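PDB 5U1T: separin from Saccharomyces cerevisiae, which cleaves the cohesin subunit Scc1 as a caspase-like cysteine protease at the onset of anaphase, triggering chromosome segregation. Local coordinates for residues Glu598-Ser602 and Phe603-Phe607; Lys636-Ser639 and Ser640-Pro643; Gly1277-Ala1280 and Met1281-Lys1284. All blocks are in the same frame, centred on the assembly; numbering follows the deposited sequence.

Contact 1: Glu598-Ser602 and Phe603-Phe607; sequences ERISS and FEMDF
Ile600 and Met605 flank the N-terminus of helix 602-617, with Ser601 between them in sequence as the N-cap. The carbonyl of Ser601 starts the helical hydrogen-bond ladder: Met605 N reaches Ser601 O at 3.1 Å in a nearly straight bond (174°), while Glu604 N reaches the same oxygen only weakly. One residue on, Asp606 N bonds to Ser602 O at 3.0 Å. Ile600 precedes the cap and lays its side chain across that of Met605 at about a right angle. Their exact spacing is doubtful, because the methyl CE of Met605 is modelled too close to Ile600 CG2; Met605 SD lies 4.1 Å from Ile600 CG2. Glu604 has CG anti to its backbone N (chi1 -172°) and an extended chain, which carries its carboxylate back beside Ile600, with OE2 3.6 Å from Ile600 CG2. That carboxylate is hydrogen-bonded to the hydroxyls of Tyr638 and Tyr585 at OE1 and to the indole NE1 of Trp589 at OE2. Cutting Met605 back to an alanine would probably remove the partner Ile600 has across the cap and open a gap facing Tyr638 and Ile641. Phe603 is buried, its ring meeting Phe474 and an aromatic side chain of another protein chain. Apolar residues just before the cap and four positions after it, as here, are the pairing of a hydrophobic staple at a helix N-terminus.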
ATOM      1  N   GLU A 598     -14.048  12.253  29.819  1.00 78.43           N
ATOM      2  CA  GLU A 598     -13.301  13.377  29.271  1.00 73.32           C
ATOM      3  C   GLU A 598     -13.223  13.299  27.748  1.00 71.75           C
ATOM      4  O   GLU A 598     -13.216  12.210  27.164  1.00 77.24           O
ATOM      5  CB  GLU A 598     -11.898  13.408  29.872  1.00 70.83           C
ATOM      6  CG  GLU A 598     -10.953  14.404  29.243  1.00 67.19           C
ATOM      7  CD  GLU A 598      -9.574  14.316  29.848  1.00 71.54           C
ATOM      8  OE1 GLU A 598      -8.578  14.550  29.113  1.00 66.80           O
ATOM      9  OE2 GLU A 598      -9.500  14.016  31.068  1.00 70.64           O
ATOM     10  N   ARG A 599     -13.196  14.473  27.129  1.00 70.32           N
ATOM     11  CA  ARG A 599     -12.953  14.633  25.706  1.00 69.04           C
ATOM     12  C   ARG A 599     -11.643  13.987  25.292  1.00 72.08           C
ATOM     13  O   ARG A 599     -10.674  13.963  26.037  1.00 76.92           O
ATOM     14  CB  ARG A 599     -12.937  16.112  25.350  1.00 68.71           C
ATOM     15  CG  ARG A 599     -13.160  16.407  23.914  1.00 66.19           C
ATOM     16  CD  ARG A 599     -13.438  17.883  23.713  1.00 77.43           C
ATOM     17  NE  ARG A 599     -13.651  18.141  22.296  1.00 89.00           N
ATOM     18  CZ  ARG A 599     -12.672  18.333  21.408  1.00 96.64           C
ATOM     19  NH1 ARG A 599     -12.978  18.532  20.121  1.00101.07           N
ATOM     20  NH2 ARG A 599     -11.388  18.321  21.798  1.00 90.40           N
ATOM     21  N   ILE A 600     -11.615  13.473  24.091  1.00 74.06           N
ATOM     22  CA  ILE A 600     -10.501  12.677  23.708  1.00 68.46           C
ATOM     23  C   ILE A 600      -9.523  13.574  23.033  1.00 60.83           C
ATOM     24  O   ILE A 600      -9.882  14.401  22.241  1.00 61.40           O
ATOM     25  CB  ILE A 600     -10.951  11.551  22.799  1.00 66.49           C
ATOM     26  CG1 ILE A 600     -11.890  10.676  23.576  1.00 69.81           C
ATOM     27  CG2 ILE A 600      -9.791  10.687  22.393  1.00 62.84           C
ATOM     28  CD1 ILE A 600     -11.194   9.980  24.701  1.00 63.17           C
ATOM     29  N   SER A 601      -8.263  13.381  23.360  1.00 61.86           N
ATOM     30  CA  SER A 601      -7.143  14.073  22.736  1.00 62.96           C
ATOM     31  C   SER A 601      -6.981  13.803  21.271  1.00 59.15           C
ATOM     32  O   SER A 601      -7.395  12.795  20.779  1.00 63.79           O
ATOM     33  CB  SER A 601      -5.815  13.755  23.433  1.00 59.47           C
ATOM     34  OG  SER A 601      -5.873  12.656  24.314  1.00 70.21           O
ATOM     35  N   SER A 602      -6.327  14.708  20.577  1.00 59.18           N
ATOM     36  CA  SER A 602      -6.016  14.484  19.203  1.00 54.43           C
ATOM     37  C   SER A 602      -4.826  13.603  19.223  1.00 60.45           C
ATOM     38  O   SER A 602      -4.571  12.876  18.303  1.00 62.50           O
ATOM     39  CB  SER A 602      -5.717  15.784  18.499  1.00 51.01           C
ATOM     40  OG  SER A 602      -4.430  16.234  18.812  1.00 60.12           O
ATOM     41  N   PHE A 603      -4.088  13.677  20.300  1.00 57.39           N
ATOM     42  CA  PHE A 603      -2.951  12.801  20.488  1.00 58.46           C
ATOM     43  C   PHE A 603      -3.430  11.340  20.510  1.00 55.84           C
ATOM     44  O   PHE A 603      -2.787  10.445  19.963  1.00 57.25           O
ATOM     45  CB  PHE A 603      -2.241  13.179  21.777  1.00 51.85           C
ATOM     46  CG  PHE A 603      -1.019  12.388  22.070  1.00 48.52           C
ATOM     47  CD1 PHE A 603       0.132  12.555  21.315  1.00 47.11           C
ATOM     48  CD2 PHE A 603      -0.991  11.519  23.147  1.00 48.27           C
ATOM     49  CE1 PHE A 603       1.281  11.867  21.620  1.00 43.72           C
ATOM     50  CE2 PHE A 603       0.159  10.812  23.446  1.00 49.77           C
ATOM     51  CZ  PHE A 603       1.299  10.997  22.678  1.00 42.32           C
ATOM     52  N   GLU A 604      -4.572  11.101  21.139  1.00 56.35           N
ATOM     53  CA  GLU A 604      -5.080   9.748  21.212  1.00 57.91           C
ATOM     54  C   GLU A 604      -5.778   9.327  19.905  1.00 60.43           C
ATOM     55  O   GLU A 604      -5.575   8.209  19.438  1.00 55.88           O
ATOM     56  CB  GLU A 604      -6.024   9.587  22.392  1.00 54.54           C
ATOM     57  CG  GLU A 604      -6.405   8.155  22.600  1.00 58.92           C
ATOM     58  CD  GLU A 604      -7.468   7.996  23.635  1.00 58.48           C
ATOM     59  OE1 GLU A 604      -8.261   7.052  23.514  1.00 60.11           O
ATOM     60  OE2 GLU A 604      -7.524   8.829  24.568  1.00 71.54           O
ATOM     61  N   MET A 605      -6.577  10.230  19.332  1.00 61.29           N
ATOM     62  CA  MET A 605      -7.180  10.058  18.007  1.00 61.31           C
ATOM     63  C   MET A 605      -6.184   9.619  16.941  1.00 58.42           C
ATOM     64  O   MET A 605      -6.417   8.657  16.213  1.00 59.90           O
ATOM     65  CB  MET A 605      -7.840  11.357  17.537  1.00 62.32           C
ATOM     66  CG  MET A 605      -9.006  11.811  18.386  1.00 65.33           C
ATOM     67  SD  MET A 605     -10.295  10.563  18.284  1.00 78.93           S
ATOM     68  CE  MET A 605     -10.126   9.700  19.866  1.00 69.07           C
ATOM     69  N   ASP A 606      -5.089  10.355  16.840  1.00 57.25           N
ATOM     70  CA  ASP A 606      -4.053  10.057  15.871  1.00 56.38           C
ATOM     71  C   ASP A 606      -3.395   8.746  16.193  1.00 59.49           C
ATOM     72  O   ASP A 606      -2.950   8.050  15.298  1.00 52.99           O
ATOM     73  CB  ASP A 606      -2.994  11.150  15.839  1.00 53.84           C
ATOM     74  CG  ASP A 606      -3.541  12.472  15.369  1.00 66.53           C
ATOM     75  OD1 ASP A 606      -4.719  12.519  14.913  1.00 67.22           O
ATOM     76  OD2 ASP A 606      -2.785  13.470  15.459  1.00 71.50           O
ATOM     77  N   PHE A 607      -3.323   8.431  17.484  1.00 58.28           N
ATOM     78  CA  PHE A 607      -2.702   7.193  17.937  1.00 56.61           C
ATOM     79  C   PHE A 607      -3.484   5.976  17.441  1.00 59.27           C
ATOM     80  O   PHE A 607      -2.913   5.038  16.870  1.00 56.21           O
ATOM     81  CB  PHE A 607      -2.605   7.161  19.460  1.00 50.01           C
ATOM     82  CG  PHE A 607      -2.377   5.790  20.015  1.00 53.87           C
ATOM     83  CD1 PHE A 607      -1.175   5.131  19.801  1.00 55.23           C
ATOM     84  CD2 PHE A 607      -3.370   5.148  20.745  1.00 56.08           C
ATOM     85  CE1 PHE A 607      -0.967   3.855  20.301  1.00 54.07           C
ATOM     86  CE2 PHE A 607      -3.164   3.875  21.253  1.00 56.44           C
ATOM     87  CZ  PHE A 607      -1.957   3.229  21.027  1.00 53.50           C
TER

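Contact 2: Lys636-Ser639 and Ser640-Pro643; sequences KYYS and SIVP
The chain turns from Tyr638 to Ile641 through helical backbone angles at Ser639 and Ser640, and Ile641 N closes the turn on Tyr638 O at 2.9 Å. This one tight turn is the joint between helix 635-638 and helix 642-655 in the helical part of separase. The donor stands well above the carbonyl plane, 52° out of it, and the bond spans three residues, which fits a 3-10-like turn. Val642 N adds two weak bonds, to Tyr638 O at 3.2 Å and to Ser639 O at 3.4 Å, so the link into the next helix is shared between two carbonyls. Among the side chains, Ile641 applies its CG2 branch to Tyr638, 3.9 Å from Tyr638 CB and at the edge of the ring, near its plane. Tyr638 has CG anti to its carbonyl carbon (chi1 -68°), which sets the ring beside its own backbone N, among Tyr585, Trp589 and Ile631, with its hydroxyl on Glu604. Ile641 is buried too, against Met605, Val608 and Ile631. Val642 CG2 comes to 3.2 Å from Tyr638 O, an oxygen that Ile641 CG2 approaches from a different direction. Pro643 has no N-H to offer Ser639 O, and instead its ring carbon CD rests 3.6 Å from that oxygen.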
ATOM      1  N   LYS A 636     -19.709   7.237  22.289  1.00 81.16           N
ATOM      2  CA  LYS A 636     -19.940   8.461  23.055  1.00 82.00           C
ATOM      3  C   LYS A 636     -18.739   9.399  23.027  1.00 84.33           C
ATOM      4  O   LYS A 636     -18.888  10.606  23.177  1.00 88.12           O
ATOM      5  CB  LYS A 636     -20.289   8.120  24.513  1.00 85.41           C
ATOM      6  CG  LYS A 636     -20.651   9.321  25.411  1.00 86.45           C
ATOM      7  CD  LYS A 636     -21.029   8.874  26.829  1.00 82.23           C
ATOM      8  CE  LYS A 636     -21.283  10.061  27.748  1.00 81.39           C
ATOM      9  NZ  LYS A 636     -21.372   9.650  29.184  1.00 81.71           N
ATOM     10  N   TYR A 637     -17.555   8.836  22.818  1.00 81.32           N
ATOM     11  CA  TYR A 637     -16.315   9.588  22.891  1.00 73.49           C
ATOM     12  C   TYR A 637     -15.504   9.510  21.619  1.00 77.33           C
ATOM     13  O   TYR A 637     -14.665  10.376  21.347  1.00 73.48           O
ATOM     14  CB  TYR A 637     -15.473   9.078  24.056  1.00 77.22           C
ATOM     15  CG  TYR A 637     -16.143   9.290  25.391  1.00 85.16           C
ATOM     16  CD1 TYR A 637     -17.043   8.352  25.896  1.00 86.68           C
ATOM     17  CD2 TYR A 637     -15.897  10.438  26.140  1.00 80.55           C
ATOM     18  CE1 TYR A 637     -17.667   8.546  27.121  1.00 89.23           C
ATOM     19  CE2 TYR A 637     -16.518  10.640  27.357  1.00 85.12           C
ATOM     20  CZ  TYR A 637     -17.405   9.690  27.845  1.00 86.54           C
ATOM     21  OH  TYR A 637     -18.030   9.887  29.061  1.00 87.16           O
ATOM     22  N   TYR A 638     -15.732   8.457  20.839  1.00 78.28           N
ATOM     23  CA  TYR A 638     -14.836   8.186  19.732  1.00 70.22           C
ATOM     24  C   TYR A 638     -15.549   8.285  18.410  1.00 73.22           C
ATOM     25  O   TYR A 638     -15.090   7.732  17.411  1.00 73.46           O
ATOM     26  CB  TYR A 638     -14.201   6.814  19.904  1.00 67.14           C
ATOM     27  CG  TYR A 638     -13.236   6.749  21.065  1.00 66.48           C
ATOM     28  CD1 TYR A 638     -11.892   7.075  20.892  1.00 60.22           C
ATOM     29  CD2 TYR A 638     -13.668   6.376  22.340  1.00 65.01           C
ATOM     30  CE1 TYR A 638     -11.002   7.013  21.946  1.00 60.79           C
ATOM     31  CE2 TYR A 638     -12.781   6.321  23.408  1.00 62.77           C
ATOM     32  CZ  TYR A 638     -11.451   6.646  23.202  1.00 61.94           C
ATOM     33  OH  TYR A 638     -10.562   6.576  24.248  1.00 57.49           O
ATOM     34  N   SER A 639     -16.658   9.014  18.401  1.00 75.84           N
ATOM     35  CA  SER A 639     -17.511   9.070  17.221  1.00 75.30           C
ATOM     36  C   SER A 639     -16.755   9.605  16.017  1.00 70.18           C
ATOM     37  O   SER A 639     -17.031   9.200  14.886  1.00 78.80           O
ATOM     38  CB  SER A 639     -18.748   9.933  17.478  1.00 82.82           C
ATOM     39  OG  SER A 639     -18.538  11.269  17.036  1.00 74.26           O
ATOM     40  N   SER A 640     -15.800  10.500  16.257  1.00 68.19           N
ATOM     41  CA  SER A 640     -15.057  11.146  15.171  1.00 76.67           C
ATOM     42  C   SER A 640     -14.139  10.163  14.457  1.00 71.14           C
ATOM     43  O   SER A 640     -13.766  10.347  13.299  1.00 69.93           O
ATOM     44  CB  SER A 640     -14.234  12.337  15.704  1.00 79.99           C
ATOM     45  OG  SER A 640     -12.976  11.937  16.241  1.00 74.56           O
ATOM     46  N   ILE A 641     -13.785   9.106  15.166  1.00 72.66           N
ATOM     47  CA  ILE A 641     -12.787   8.171  14.687  1.00 72.74           C
ATOM     48  C   ILE A 641     -13.436   6.897  14.135  1.00 75.45           C
ATOM     49  O   ILE A 641     -12.799   6.136  13.419  1.00 73.45           O
ATOM     50  CB  ILE A 641     -11.825   7.833  15.820  1.00 67.64           C
ATOM     51  CG1 ILE A 641     -10.415   7.721  15.318  1.00 66.80           C
ATOM     52  CG2 ILE A 641     -12.225   6.555  16.543  1.00 67.73           C
ATOM     53  CD1 ILE A 641      -9.522   7.295  16.421  1.00 72.33           C
ATOM     54  N   VAL A 642     -14.714   6.690  14.462  1.00 73.93           N
ATOM     55  CA  VAL A 642     -15.476   5.508  14.056  1.00 69.95           C
ATOM     56  C   VAL A 642     -15.491   5.226  12.534  1.00 71.42           C
ATOM     57  O   VAL A 642     -15.553   4.064  12.129  1.00 73.70           O
ATOM     58  CB  VAL A 642     -16.937   5.607  14.577  1.00 70.75           C
ATOM     59  CG1 VAL A 642     -17.820   4.522  13.976  1.00 71.25           C
ATOM     60  CG2 VAL A 642     -16.958   5.507  16.088  1.00 68.04           C
ATOM     61  N   PRO A 643     -15.433   6.269  11.684  1.00 71.08           N
ATOM     62  CA  PRO A 643     -15.158   5.965  10.269  1.00 70.77           C
ATOM     63  C   PRO A 643     -13.913   5.096  10.054  1.00 73.29           C
ATOM     64  O   PRO A 643     -13.860   4.303   9.102  1.00 76.19           O
ATOM     65  CB  PRO A 643     -14.946   7.353   9.649  1.00 76.46           C
ATOM     66  CG  PRO A 643     -15.836   8.241  10.457  1.00 81.04           C
ATOM     67  CD  PRO A 643     -15.849   7.675  11.868  1.00 73.64           C
TER

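Contact 3: Gly1277-Ala1280 and Met1281-Lys1284; sequences GNPA and MFIK
Phe1282 lies with one ring face against the start of the turn that precedes it. Pro1279 CA sits over the ring centre in a CH-pi contact, 3.6 Å from the centroid and 14° off the normal, while Asn1278 O lies above the same face toward the rim. The pyrrolidine runs alongside, Pro1279 CG being 4.0 Å from Phe1282 CE2. The CH-pi contact accompanies a type I beta turn, Asn1278 to Met1281, closed by Met1281 N on Asn1278 O at 3.1 Å. A weak bond from Phe1282 N to Pro1279 O carries the winding one residue further. Asn1278 braces the turn from within: with CG set between its backbone N and carbonyl carbon (chi1 69°), OD1 accepts from Ala1280 N in an Asx turn, modelled implausibly short, and weakly from Met1281 N. Gly1277 has a positive phi, and its CA lies 3.6 Å from Met1281 CE, where a beta-carbon would collide. Farther out, His1267 meets the Phe1282 ring edge-to-face and Lys1284 makes a cation-pi contact with Tyr1263. The exposed loop connects helix 1271-1275 to helix 1287-1294 while leaning on helix 1252-1269, and Lys1284 is hydrogen-bonded through the backbone to Leu966, just past strand 960-962.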
ATOM      1  N   GLY A1277     -17.266 -68.713 -30.068  1.00 49.41           N
ATOM      2  CA  GLY A1277     -18.050 -67.912 -30.989  1.00 44.80           C
ATOM      3  C   GLY A1277     -17.861 -68.347 -32.428  1.00 52.31           C
ATOM      4  O   GLY A1277     -17.597 -69.523 -32.687  1.00 47.91           O
ATOM      5  N   ASN A1278     -17.989 -67.385 -33.338  1.00 40.90           N
ATOM      6  CA  ASN A1278     -17.831 -67.605 -34.763  1.00 46.87           C
ATOM      7  C   ASN A1278     -17.065 -66.426 -35.367  1.00 53.05           C
ATOM      8  O   ASN A1278     -16.771 -65.471 -34.667  1.00 54.43           O
ATOM      9  CB  ASN A1278     -19.202 -67.799 -35.444  1.00 54.47           C
ATOM     10  CG  ASN A1278     -20.036 -66.528 -35.458  1.00 51.92           C
ATOM     11  OD1 ASN A1278     -19.528 -65.439 -35.703  1.00 52.41           O
ATOM     12  ND2 ASN A1278     -21.325 -66.667 -35.200  1.00 48.48           N
ATOM     13  N   PRO A1279     -16.729 -66.484 -36.664  1.00 53.93           N
ATOM     14  CA  PRO A1279     -15.961 -65.321 -37.128  1.00 54.40           C
ATOM     15  C   PRO A1279     -16.713 -63.974 -37.156  1.00 51.51           C
ATOM     16  O   PRO A1279     -16.071 -62.939 -37.281  1.00 55.67           O
ATOM     17  CB  PRO A1279     -15.544 -65.754 -38.543  1.00 51.85           C
ATOM     18  CG  PRO A1279     -15.344 -67.206 -38.400  1.00 49.82           C
ATOM     19  CD  PRO A1279     -16.490 -67.657 -37.519  1.00 48.38           C
ATOM     20  N   ALA A1280     -18.035 -63.989 -37.045  1.00 54.79           N
ATOM     21  CA  ALA A1280     -18.808 -62.754 -37.112  1.00 54.13           C
ATOM     22  C   ALA A1280     -18.805 -62.060 -35.762  1.00 57.92           C
ATOM     23  O   ALA A1280     -19.174 -60.886 -35.656  1.00 59.96           O
ATOM     24  CB  ALA A1280     -20.232 -63.026 -37.568  1.00 48.96           C
ATOM     25  N   MET A1281     -18.368 -62.768 -34.727  1.00 53.90           N
ATOM     26  CA  MET A1281     -18.266 -62.151 -33.416  1.00 52.33           C
ATOM     27  C   MET A1281     -16.854 -61.758 -33.061  1.00 56.25           C
ATOM     28  O   MET A1281     -16.636 -61.184 -31.992  1.00 59.82           O
ATOM     29  CB  MET A1281     -18.807 -63.088 -32.344  1.00 55.36           C
ATOM     30  CG  MET A1281     -20.271 -63.421 -32.502  1.00 52.58           C
ATOM     31  SD  MET A1281     -20.623 -64.975 -31.664  1.00 61.16           S
ATOM     32  CE  MET A1281     -19.507 -64.703 -30.279  1.00 58.82           C
ATOM     33  N   PHE A1282     -15.888 -62.063 -33.927  1.00 48.95           N
ATOM     34  CA  PHE A1282     -14.500 -61.749 -33.598  1.00 53.28           C
ATOM     35  C   PHE A1282     -14.263 -60.246 -33.542  1.00 53.70           C
ATOM     36  O   PHE A1282     -14.835 -59.497 -34.332  1.00 53.67           O
ATOM     37  CB  PHE A1282     -13.524 -62.361 -34.596  1.00 54.39           C
ATOM     38  CG  PHE A1282     -13.469 -63.861 -34.571  1.00 55.06           C
ATOM     39  CD1 PHE A1282     -14.060 -64.589 -33.538  1.00 51.19           C
ATOM     40  CD2 PHE A1282     -12.834 -64.546 -35.592  1.00 45.45           C
ATOM     41  CE1 PHE A1282     -14.019 -65.981 -33.546  1.00 50.73           C
ATOM     42  CE2 PHE A1282     -12.790 -65.929 -35.601  1.00 52.81           C
ATOM     43  CZ  PHE A1282     -13.376 -66.646 -34.583  1.00 51.48           C
ATOM     44  N   ILE A1283     -13.402 -59.816 -32.625  1.00 53.30           N
ATOM     45  CA  ILE A1283     -12.973 -58.416 -32.593  1.00 54.24           C
ATOM     46  C   ILE A1283     -12.109 -58.080 -33.799  1.00 51.72           C
ATOM     47  O   ILE A1283     -11.072 -58.684 -33.998  1.00 51.28           O
ATOM     48  CB  ILE A1283     -12.168 -58.087 -31.336  1.00 51.38           C
ATOM     49  CG1 ILE A1283     -13.015 -58.287 -30.105  1.00 45.42           C
ATOM     50  CG2 ILE A1283     -11.667 -56.671 -31.379  1.00 48.36           C
ATOM     51  CD1 ILE A1283     -12.178 -58.332 -28.866  1.00 51.35           C
ATOM     52  N   LYS A1284     -12.522 -57.101 -34.591  1.00 54.52           N
ATOM     53  CA  LYS A1284     -11.740 -56.718 -35.753  1.00 53.73           C
ATOM     54  C   LYS A1284     -10.840 -55.525 -35.422  1.00 58.25           C
ATOM     55  O   LYS A1284     -11.270 -54.565 -34.789  1.00 62.02           O
ATOM     56  CB  LYS A1284     -12.666 -56.422 -36.942  1.00 60.95           C
ATOM     57  CG  LYS A1284     -13.522 -57.655 -37.406  1.00 66.21           C
ATOM     58  CD  LYS A1284     -12.826 -58.579 -38.458  1.00 65.25           C
ATOM     59  CE  LYS A1284     -13.739 -59.762 -38.889  1.00 69.68           C
ATOM     60  NZ  LYS A1284     -13.488 -60.341 -40.287  1.00 73.82           N
TER

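In the fold
Contacts 1 and 2 belong to one partly buried patch of the helical region, their centres about 10 Å apart: contact 1 opens helix 602-617, contact 2 is the turn from helix 635-638 into helix 642-655, and the two are connected by a probable hydrogen bond and by packing. Contact 3 is a surface loop in the C50 peptidase family region, its centre about 94 Å from that of contact 1 and on the opposite side of the chain's centre. All three rest on short-range backbone bonds, but contacts 1 and 2 turn apolar groups inward, whereas contact 3 uses an asparagine side chain and a CH-pi contact of Pro1279 on Phe1282.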